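Local coordinates for uncharacterized protein Atu2452 (Agrobacterium tumefaciens, PDB 2R8B) that is of unknown function but, as a member of the dienelactone hydrolase family with an alpha/beta-hydrolase fold, is probably a serine hydrolase, at residues Asp49-Lys54 with Val95-Glu100; Pro63-Leu68 with Pro142-Gly147; Arg122-Met127 with Ala156-Glu161; Phe166-Leu171 with Arg241-Ala246. All blocks are in the same frame, centred on the assembly; numbering follows the deposited sequence.

In the fold
From the N terminus, 49-54 opens interaction 1 and 63-68 opens interaction 2 before 95-100 closes the first, so these two cross. Segment 122-127 then opens interaction 3; 142-147 closes interaction 2 and 156-161 closes interaction 3, a second crossing. Interaction 4 follows in series, from 166-171 to 241-246. Interaction 2 joins two parallel strands inside the mixed sheet, while interaction 1 involves the start of its outer strand 53-56. Interaction 3 packs helix 117-138 on helix 150-161 over one face, and interaction 4 sets helix 234-244 on the other. Weak ion pairs of Asp97 with Arg122 and Lys126 link interactions 1 and 3; Leu68 meets Met127 between 2 and 3; strands 143-148 and 168-172 join 2 to 4.

Interaction 1: residues Asp49-Lys54 with Val95-Glu100; sequences DSYFHK and VGDVSE
Phe52 and Val95 meet through both backbone and side chain. The backbone N of Val95 donates to O of Phe52 over 3.1 Å, with an N-H...O angle of 153° and the donor somewhat tilted from the carbonyl plane. The valine places CG1 between its own N and carbonyl carbon (chi1 59°), and this methyl flanks the bond, 3.7 Å from Phe52 CB. The same CG1 reaches the phenylalanine ring at its edge, near the ring plane, 3.9 Å from CD2. Tyr51 makes the second part of the contact. Its CE1 lies 3.7 Å from Asp97 OD1, the carboxylate plane inclined to the ring by a little more than half a right angle, and its CD1 is 3.9 Å from Val95 O. Behind this layer His53 ND1 donates to Tyr51 O at 2.8 Å; the oxygen lies in the imidazole plane, whereas the nitrogen stands above the plane of the carbonyl, and the bond is nearly straight at 169°. Further out, helix 117-138 supports Tyr51 through a cation-pi contact with Lys126 and an edge-to-face stack with Phe130, while Glu75 of helix 75-85 touches Phe52 and Val95. The Val95-Phe52 bond continues the antiparallel pairing of Lys54 with Ser93, and beyond it Asp97 and Val98 form a classic beta bulge opposite Arg105 in the small hairpin 98-100/103-105. Asp97 OD1 has long, weak ion pairs with Arg122 and Lys126, so the positive charges beside the tyrosine probably offset the carboxylate beside the ring.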
# COMPACT_ATOMS: atom_id res chain seq x y z
N ASP A 49 11.73 -1.91 -13.95
CA ASP A 49 12.41 -0.67 -13.61
C ASP A 49 11.52 0.54 -13.82
O ASP A 49 12.04 1.66 -13.95
CB ASP A 49 13.61 -0.51 -14.53
CG ASP A 49 14.63 -1.56 -14.30
OD1 ASP A 49 14.68 -2.01 -13.13
OD2 ASP A 49 15.37 -1.93 -15.26
N SER A 50 10.20 0.35 -13.88
CA SER A 50 9.33 1.44 -14.37
C SER A 50 9.25 2.61 -13.40
O SER A 50 9.06 3.74 -13.81
CB SER A 50 7.95 0.94 -14.87
OG SER A 50 7.08 0.46 -13.84
N TYR A 51 9.41 2.35 -12.11
CA TYR A 51 9.62 3.41 -11.14
C TYR A 51 11.07 3.32 -10.77
O TYR A 51 11.67 2.22 -10.77
CB TYR A 51 8.79 3.19 -9.87
CG TYR A 51 7.27 3.28 -10.02
CD1 TYR A 51 6.61 4.51 -9.93
CD2 TYR A 51 6.50 2.13 -10.19
CE1 TYR A 51 5.22 4.59 -10.05
CE2 TYR A 51 5.13 2.19 -10.31
CZ TYR A 51 4.49 3.42 -10.24
OH TYR A 51 3.12 3.44 -10.38
N PHE A 52 11.64 4.47 -10.45
CA PHE A 52 12.89 4.53 -9.73
C PHE A 52 12.63 3.95 -8.36
O PHE A 52 11.62 4.22 -7.76
CB PHE A 52 13.36 5.98 -9.58
CG PHE A 52 14.74 6.08 -9.02
CD1 PHE A 52 15.87 5.89 -9.86
CD2 PHE A 52 14.94 6.30 -7.64
CE1 PHE A 52 17.16 5.95 -9.34
CE2 PHE A 52 16.25 6.37 -7.11
CZ PHE A 52 17.36 6.19 -7.97
N HIS A 53 13.52 3.13 -7.85
CA HIS A 53 13.21 2.49 -6.57
C HIS A 53 14.45 1.96 -5.88
O HIS A 53 15.46 1.72 -6.52
CB HIS A 53 12.19 1.37 -6.78
CG HIS A 53 12.67 0.24 -7.64
ND1 HIS A 53 12.63 0.29 -9.02
CD2 HIS A 53 13.17 -0.98 -7.33
CE1 HIS A 53 13.10 -0.85 -9.51
NE2 HIS A 53 13.44 -1.63 -8.50
N LYS A 54 14.38 1.78 -4.56
CA LYS A 54 15.34 0.90 -3.90
C LYS A 54 14.90 -0.58 -4.03
O LYS A 54 13.69 -0.88 -4.13
CB LYS A 54 15.49 1.29 -2.43
CG LYS A 54 16.45 2.43 -2.18
CD LYS A 54 17.52 2.07 -1.13
CE LYS A 54 18.49 3.24 -0.90
NZ LYS A 54 19.54 3.28 -1.94
N VAL A 95 10.06 5.43 -5.38
CA VAL A 95 9.65 6.83 -5.20
C VAL A 95 8.54 7.09 -6.21
O VAL A 95 8.65 6.67 -7.36
CB VAL A 95 10.83 7.82 -5.45
CG1 VAL A 95 11.41 7.65 -6.87
CG2 VAL A 95 10.43 9.28 -5.12
N GLY A 96 7.47 7.76 -5.78
CA GLY A 96 6.37 8.10 -6.69
C GLY A 96 6.76 8.98 -7.88
O GLY A 96 7.78 9.65 -7.87
N ASP A 97 5.93 8.96 -8.91
CA ASP A 97 6.29 9.57 -10.17
C ASP A 97 5.61 10.90 -10.42
O ASP A 97 5.72 11.44 -11.52
CB ASP A 97 5.97 8.62 -11.32
CG ASP A 97 4.52 8.17 -11.33
OD1 ASP A 97 4.15 7.41 -12.26
OD2 ASP A 97 3.75 8.55 -10.41
N VAL A 98 4.90 11.41 -9.43
CA VAL A 98 4.31 12.74 -9.53
C VAL A 98 5.02 13.64 -8.53
O VAL A 98 5.31 13.22 -7.41
CB VAL A 98 2.78 12.70 -9.25
CG1 VAL A 98 2.13 14.04 -9.60
CG2 VAL A 98 2.11 11.56 -10.01
N SER A 99 5.34 14.86 -8.92
CA SER A 99 5.98 15.76 -7.99
C SER A 99 5.04 16.96 -7.78
O SER A 99 4.63 17.57 -8.75
CB SER A 99 7.34 16.16 -8.58
OG SER A 99 7.65 17.51 -8.34
N GLU A 100 4.67 17.26 -6.54
CA GLU A 100 3.72 18.35 -6.25
C GLU A 100 4.43 19.63 -5.79
O GLU A 100 4.58 19.85 -4.58
CB GLU A 100 2.71 17.89 -5.21
CG GLU A 100 1.34 18.53 -5.35
CD GLU A 100 0.29 17.87 -4.46
OE1 GLU A 100 -0.50 17.03 -4.96
OE2 GLU A 100 0.28 18.17 -3.26

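Interaction 2: residues Pro63-Leu68 with Pro142-Gly147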
# COMPACT_ATOMS: atom_id res chain seq x y z
N PRO A 63 8.26 -13.70 0.19
CA PRO A 63 7.40 -12.60 -0.26
C PRO A 63 8.13 -11.54 -1.06
O PRO A 63 9.35 -11.37 -0.91
CB PRO A 63 6.88 -11.99 1.06
CG PRO A 63 6.94 -13.16 2.05
CD PRO A 63 8.18 -13.92 1.66
N LEU A 64 7.37 -10.89 -1.94
CA LEU A 64 7.67 -9.61 -2.56
C LEU A 64 7.05 -8.56 -1.65
O LEU A 64 5.83 -8.47 -1.51
CB LEU A 64 6.98 -9.50 -3.93
CG LEU A 64 7.69 -8.87 -5.12
CD1 LEU A 64 6.78 -7.92 -5.77
CD2 LEU A 64 9.01 -8.17 -4.77
N PHE A 65 7.89 -7.76 -1.00
CA PHE A 65 7.35 -6.77 -0.11
C PHE A 65 7.48 -5.42 -0.79
O PHE A 65 8.58 -4.92 -0.97
CB PHE A 65 8.13 -6.75 1.18
CG PHE A 65 7.41 -6.11 2.30
CD1 PHE A 65 6.23 -5.43 2.09
CD2 PHE A 65 7.90 -6.18 3.58
CE1 PHE A 65 5.55 -4.85 3.14
CE2 PHE A 65 7.23 -5.60 4.64
CZ PHE A 65 6.06 -4.94 4.42
N VAL A 66 6.36 -4.83 -1.20
CA VAL A 66 6.42 -3.50 -1.80
C VAL A 66 5.89 -2.48 -0.80
O VAL A 66 4.89 -2.74 -0.13
CB VAL A 66 5.75 -3.45 -3.20
CG1 VAL A 66 4.43 -4.15 -3.19
CG2 VAL A 66 5.60 -2.02 -3.68
N LEU A 67 6.60 -1.36 -0.64
CA LEU A 67 6.27 -0.34 0.36
C LEU A 67 6.24 1.00 -0.30
O LEU A 67 7.16 1.36 -1.02
CB LEU A 67 7.26 -0.28 1.50
CG LEU A 67 7.71 -1.56 2.20
CD1 LEU A 67 8.99 -2.04 1.56
CD2 LEU A 67 7.94 -1.25 3.67
N LEU A 68 5.19 1.75 0.00
CA LEU A 68 4.85 2.94 -0.71
C LEU A 68 4.74 4.16 0.25
O LEU A 68 3.83 4.22 1.07
CB LEU A 68 3.54 2.65 -1.42
CG LEU A 68 3.65 1.38 -2.27
CD1 LEU A 68 2.31 0.90 -2.75
CD2 LEU A 68 4.53 1.67 -3.43
N PRO A 142 4.56 -14.84 -2.19
CA PRO A 142 3.43 -13.96 -1.84
C PRO A 142 3.71 -12.48 -2.14
O PRO A 142 4.87 -12.07 -2.03
CB PRO A 142 3.29 -14.18 -0.33
CG PRO A 142 3.86 -15.58 -0.12
CD PRO A 142 5.04 -15.60 -1.02
N VAL A 143 2.72 -11.69 -2.55
CA VAL A 143 2.98 -10.25 -2.58
C VAL A 143 2.34 -9.56 -1.41
O VAL A 143 1.16 -9.78 -1.07
CB VAL A 143 2.66 -9.51 -3.92
CG1 VAL A 143 3.35 -10.15 -5.10
CG2 VAL A 143 1.28 -9.57 -4.17
N ILE A 144 3.15 -8.76 -0.76
CA ILE A 144 2.72 -8.05 0.41
C ILE A 144 3.02 -6.60 0.15
O ILE A 144 4.02 -6.28 -0.48
CB ILE A 144 3.50 -8.52 1.63
CG1 ILE A 144 3.32 -10.02 1.77
CG2 ILE A 144 3.03 -7.78 2.86
CD1 ILE A 144 3.79 -10.56 3.05
N GLY A 145 2.15 -5.73 0.63
CA GLY A 145 2.33 -4.31 0.46
C GLY A 145 2.01 -3.63 1.74
O GLY A 145 1.23 -4.11 2.59
N LEU A 146 2.62 -2.48 1.87
CA LEU A 146 2.41 -1.61 2.99
C LEU A 146 2.50 -0.19 2.46
O LEU A 146 3.42 0.13 1.72
CB LEU A 146 3.47 -1.87 4.06
CG LEU A 146 3.37 -0.86 5.21
CD1 LEU A 146 3.83 -1.48 6.50
CD2 LEU A 146 4.17 0.39 4.87
N GLY A 147 1.56 0.65 2.85
CA GLY A 147 1.53 2.03 2.37
C GLY A 147 1.06 2.94 3.47
O GLY A 147 0.29 2.54 4.37
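Leu64 N to Pro142 O, Ile144 N to Leu64 O and Val66 N to Ile144 O are the first three backbone hydrogen bonds between these strands, each 2.8 Å long. Leu146 N to Val66 O and Leu68 N to Leu146 O follow at 3.0 Å. Pro142 O, Leu64 O, Ile144 O, Val66 O and Leu146 O thus alternate as acceptors between the two strands, in the parallel pattern, and CA-H...O contacts such as Gly145 CA to Val66 O lie between the bonds. The segments run 17° apart and keep register from Leu64 with Val143 to Leu68 with Gly147. They are central strands of the alpha/beta-hydrolase sheet, and Gly147 begins a GxSxG sequence that probably forms the nucleophile elbow with Ser149. On the face bearing Phe65, Leu67, Ile144 and Leu146, the phenylalanine carries the packing. With CG anti to its backbone N (chi1 -161°), its CE1 comes 3.7 Å from Leu146 CB. The same atom is 3.9 Å from Ile144 CG2, and the backbone C of Gly145 sits at the ring edge, in plane. Leu67 CG stands over one ring face, nearer its border than its centre, 4.0 Å above the plane. Toward the strand starts, Pro63 CB touches Ile144 CD1 at 3.9 Å. On the other face Leu64 and Val143 run alongside with the same direction, Leu64 CB being 3.9 Å from Val143 CG1. Helix 117-138 covers this second face through Ile131 and Met127, whereas Leu244 of helix 234-244 rests on Phe65 and Ile144.

Interaction 3: residues Arg122-Met127 with Ala156-Glu161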
# COMPACT_ATOMS: atom_id res chain seq x y z
N ARG A 122 -4.17 5.43 -14.32
CA ARG A 122 -2.84 5.29 -14.96
C ARG A 122 -1.83 4.64 -14.02
O ARG A 122 -1.10 3.73 -14.44
CB ARG A 122 -2.30 6.63 -15.51
CG ARG A 122 -0.91 6.50 -16.18
CD ARG A 122 -0.14 7.82 -16.24
NE ARG A 122 0.03 8.50 -14.94
CZ ARG A 122 0.75 8.05 -13.88
NH1 ARG A 122 1.38 6.88 -13.92
NH2 ARG A 122 0.84 8.78 -12.77
N ALA A 123 -1.82 5.09 -12.76
CA ALA A 123 -0.79 4.75 -11.77
C ALA A 123 -1.02 3.37 -11.20
O ALA A 123 -0.09 2.63 -10.85
CB ALA A 123 -0.77 5.76 -10.66
N THR A 124 -2.30 3.03 -11.11
CA THR A 124 -2.72 1.71 -10.64
C THR A 124 -2.25 0.68 -11.64
O THR A 124 -1.65 -0.32 -11.24
CB THR A 124 -4.23 1.69 -10.39
OG1 THR A 124 -4.50 2.60 -9.32
CG2 THR A 124 -4.72 0.31 -10.00
N GLY A 125 -2.47 0.95 -12.92
CA GLY A 125 -1.97 0.11 -13.99
C GLY A 125 -0.47 0.01 -14.04
O GLY A 125 0.04 -1.06 -14.37
N LYS A 126 0.24 1.08 -13.70
CA LYS A 126 1.72 1.07 -13.66
C LYS A 126 2.23 0.22 -12.49
O LYS A 126 2.99 -0.71 -12.71
CB LYS A 126 2.27 2.50 -13.59
CG LYS A 126 3.77 2.66 -13.81
CD LYS A 126 4.16 4.12 -14.09
CE LYS A 126 5.58 4.43 -13.58
NZ LYS A 126 6.22 5.64 -14.19
N MSE A 127 1.79 0.53 -11.27
CA MSE A 127 2.06 -0.30 -10.09
C MSE A 127 1.84 -1.79 -10.27
O MSE A 127 2.74 -2.60 -9.98
CB MSE A 127 1.17 0.10 -8.95
CG MSE A 127 1.84 0.92 -7.97
SE MSE A 127 3.38 0.13 -7.11
CE MSE A 127 4.27 1.87 -6.97
N ALA A 156 -4.47 0.58 -1.91
CA ALA A 156 -5.87 0.25 -1.81
C ALA A 156 -6.50 0.11 -3.19
O ALA A 156 -7.15 -0.90 -3.46
CB ALA A 156 -6.54 1.24 -1.05
N ASN A 157 -6.28 1.05 -4.11
CA ASN A 157 -6.89 0.94 -5.47
C ASN A 157 -6.39 -0.33 -6.21
O ASN A 157 -7.17 -0.99 -6.96
CB ASN A 157 -6.68 2.21 -6.30
CG ASN A 157 -7.66 2.32 -7.49
OD1 ASN A 157 -8.89 2.32 -7.31
ND2 ASN A 157 -7.14 2.45 -8.71
N VAL A 158 -5.14 -0.73 -6.00
CA VAL A 158 -4.69 -1.99 -6.58
C VAL A 158 -5.49 -3.17 -6.01
O VAL A 158 -6.00 -3.99 -6.78
CB VAL A 158 -3.22 -2.28 -6.39
CG1 VAL A 158 -2.94 -3.60 -7.05
CG2 VAL A 158 -2.33 -1.17 -7.02
N LEU A 159 -5.63 -3.24 -4.69
CA LEU A 159 -6.51 -4.22 -4.03
C LEU A 159 -7.89 -4.29 -4.66
O LEU A 159 -8.50 -5.37 -4.70
CB LEU A 159 -6.69 -3.85 -2.57
CG LEU A 159 -5.37 -3.84 -1.81
CD1 LEU A 159 -5.61 -3.49 -0.33
CD2 LEU A 159 -4.59 -5.15 -1.93
N ILE A 160 -8.40 -3.14 -5.11
CA ILE A 160 -9.69 -3.04 -5.78
C ILE A 160 -9.68 -3.45 -7.24
O ILE A 160 -10.64 -4.09 -7.70
CB ILE A 160 -10.23 -1.62 -5.65
CG1 ILE A 160 -10.74 -1.39 -4.22
CG2 ILE A 160 -11.36 -1.40 -6.60
CD1 ILE A 160 -10.62 0.06 -3.77
N GLU A 161 -8.65 -3.06 -7.99
CA GLU A 161 -8.69 -3.26 -9.44
C GLU A 161 -8.08 -4.60 -9.85
O GLU A 161 -8.43 -5.18 -10.89
CB GLU A 161 -7.97 -2.13 -10.15
CG GLU A 161 -8.55 -0.76 -9.86
CD GLU A 161 -9.79 -0.46 -10.71
OE1 GLU A 161 -10.78 0.12 -10.20
OE2 GLU A 161 -9.78 -0.80 -11.91
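Thr124 points from segment 122-127 toward segment 156-161 and meets Asn157, Val158 and Glu161. Its CB, where the side chain divides, lies 3.4 Å from Asn157 ND2. The OG1 branch, set anti to the carbonyl carbon (chi1 -65°), accepts a hydrogen bond from Asn157 ND2 at 2.7 Å. That bond is nearly straight, 168° at the hydrogen, and the threonine oxygen lies in the plane of the asparagine amide. OG1 also bonds to Leu120 O one turn back in its own helix, so two partners grip the hydroxyl and fix its rotation. The CG2 branch lies 3.5 Å from Asn157 ND2 and otherwise meets carbon. It sits 4.0 Å from Glu161 CG, the two side chains crossing at about a right angle, and 4.1 Å from Val158 CG2. The same valine methyl reaches CB of Met127, a selenomethionine, at 4.2 Å. A buried polar pair is therefore bordered by methyl and methylene groups. The helix axes pass 9.6 Å apart at 79°, which concentrates the contact on Thr124. Ile154, also of helix 150-161, touches Thr124 and Met127, and Phe178 lies against Asn157. Both helices belong to the layer on one side of the central sheet, where strand 143-148 links them along the chain.

Interaction 4: residues Phe166-Leu171 with Arg241-Ala246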
# COMPACT_ATOMS: atom_id res chain seq x y z
N PHE A 166 -2.58 -9.23 -4.48
CA PHE A 166 -2.02 -9.24 -3.13
C PHE A 166 -2.50 -10.32 -2.20
O PHE A 166 -3.69 -10.64 -2.15
CB PHE A 166 -2.26 -7.90 -2.46
CG PHE A 166 -1.24 -6.87 -2.83
CD1 PHE A 166 -1.36 -6.15 -4.03
CD2 PHE A 166 -0.14 -6.63 -2.00
CE1 PHE A 166 -0.39 -5.18 -4.40
CE2 PHE A 166 0.83 -5.69 -2.37
CZ PHE A 166 0.70 -4.97 -3.57
N ASP A 167 -1.56 -10.80 -1.39
CA ASP A 167 -1.85 -11.73 -0.34
C ASP A 167 -2.07 -11.01 0.96
O ASP A 167 -2.93 -11.40 1.73
CB ASP A 167 -0.68 -12.69 -0.17
CG ASP A 167 -0.67 -13.75 -1.24
OD1 ASP A 167 -1.17 -14.87 -0.92
OD2 ASP A 167 -0.21 -13.44 -2.39
N ALA A 168 -1.24 -10.01 1.22
CA ALA A 168 -1.41 -9.22 2.43
C ALA A 168 -1.18 -7.75 2.16
O ALA A 168 -0.37 -7.39 1.31
CB ALA A 168 -0.46 -9.66 3.47
N ALA A 169 -1.90 -6.89 2.86
CA ALA A 169 -1.66 -5.47 2.66
C ALA A 169 -1.82 -4.70 3.95
O ALA A 169 -2.75 -4.97 4.72
CB ALA A 169 -2.59 -4.93 1.59
N VAL A 170 -0.92 -3.76 4.23
CA VAL A 170 -1.26 -2.92 5.35
C VAL A 170 -1.49 -1.51 4.88
O VAL A 170 -0.67 -0.94 4.15
CB VAL A 170 -0.36 -3.10 6.59
CG1 VAL A 170 0.75 -4.10 6.35
CG2 VAL A 170 0.14 -1.78 7.13
N LEU A 171 -2.65 -0.97 5.22
CA LEU A 171 -2.99 0.38 4.81
C LEU A 171 -2.87 1.34 5.98
O LEU A 171 -3.62 1.26 6.94
CB LEU A 171 -4.38 0.40 4.23
CG LEU A 171 -4.63 -0.64 3.12
CD1 LEU A 171 -6.08 -0.62 2.72
CD2 LEU A 171 -3.74 -0.43 1.90
N ARG A 241 3.70 -5.25 13.16
CA ARG A 241 4.60 -6.34 13.50
C ARG A 241 3.87 -7.63 13.80
O ARG A 241 4.25 -8.68 13.29
CB ARG A 241 5.48 -5.97 14.66
CG ARG A 241 6.78 -5.48 14.23
CD ARG A 241 7.72 -5.64 15.40
NE ARG A 241 7.17 -4.83 16.46
CZ ARG A 241 7.50 -3.56 16.68
NH1 ARG A 241 8.46 -3.01 15.92
NH2 ARG A 241 6.90 -2.87 17.64
N GLY A 242 2.85 -7.57 14.65
CA GLY A 242 1.99 -8.73 14.88
C GLY A 242 1.32 -9.25 13.60
O GLY A 242 1.23 -10.47 13.41
N PHE A 243 0.91 -8.35 12.71
CA PHE A 243 0.18 -8.74 11.50
C PHE A 243 1.05 -9.50 10.50
O PHE A 243 0.71 -10.60 10.09
CB PHE A 243 -0.50 -7.51 10.87
CG PHE A 243 -1.19 -7.78 9.55
CD1 PHE A 243 -2.50 -8.26 9.51
CD2 PHE A 243 -0.52 -7.53 8.33
CE1 PHE A 243 -3.14 -8.49 8.28
CE2 PHE A 243 -1.15 -7.75 7.07
CZ PHE A 243 -2.44 -8.25 7.03
N LEU A 244 2.21 -8.95 10.16
CA LEU A 244 3.11 -9.58 9.20
C LEU A 244 3.93 -10.72 9.74
O LEU A 244 4.69 -11.35 8.98
CB LEU A 244 4.08 -8.55 8.64
CG LEU A 244 3.47 -7.37 7.88
CD1 LEU A 244 4.56 -6.36 7.73
CD2 LEU A 244 2.85 -7.73 6.53
N ALA A 245 3.82 -10.99 11.04
CA ALA A 245 4.60 -12.10 11.64
C ALA A 245 4.17 -13.43 11.06
O ALA A 245 4.94 -14.35 11.02
CB ALA A 245 4.50 -12.11 13.18
N ALA A 246 2.95 -13.52 10.55
CA ALA A 246 2.45 -14.73 9.90
C ALA A 246 3.21 -15.04 8.62
O ALA A 246 3.12 -16.14 8.13
CB ALA A 246 0.94 -14.61 9.58
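Ala168 and Val170 of the strand turn their CB atoms toward the C-terminal end of helix 234-244, with 8.1 Å between the CA atoms of Ala168 and Leu244 and 8.6 Å between those of Val170 and Phe243. Phe243 supplies most of the contact. Its CG, anti to the backbone N (chi1 175°), leaves the helix on the strand side, and the ring beyond it is met obliquely by three consecutive residues. Ala168 presents a single methyl, its CB 4.1 Å from Phe243 CE2. CE2 and CZ of the phenylalanine both lie 4.0 Å from Ala169 O, which is oblique to the ring. CD2 is 4.2 Å from Val170 CG1, and the valine and phenylalanine side chains pass alongside with opposed directions. The contact joins the central sheet of an alpha/beta/alpha sandwich to one of its helical layers: strand 168-172 is the parallel neighbour of 143-148 and 190-196, and residues alternate along it between the two helical layers. Ala169 accordingly directs its CB away from Phe243, to Leu159 of helix 150-161. Leu244 joins the same apolar group from the helix, its CD2 4.2 Å from Val170 CG1, so this one methyl touches both helix residues. Ile144 lies against Ala168, and Leu146 against Val170, extending the group over strand 143-148. Leu192 touches Phe243 and Val170 from strand 190-196, and Arg190 at the start of that strand makes a cation-pi contact with the phenylalanine ring.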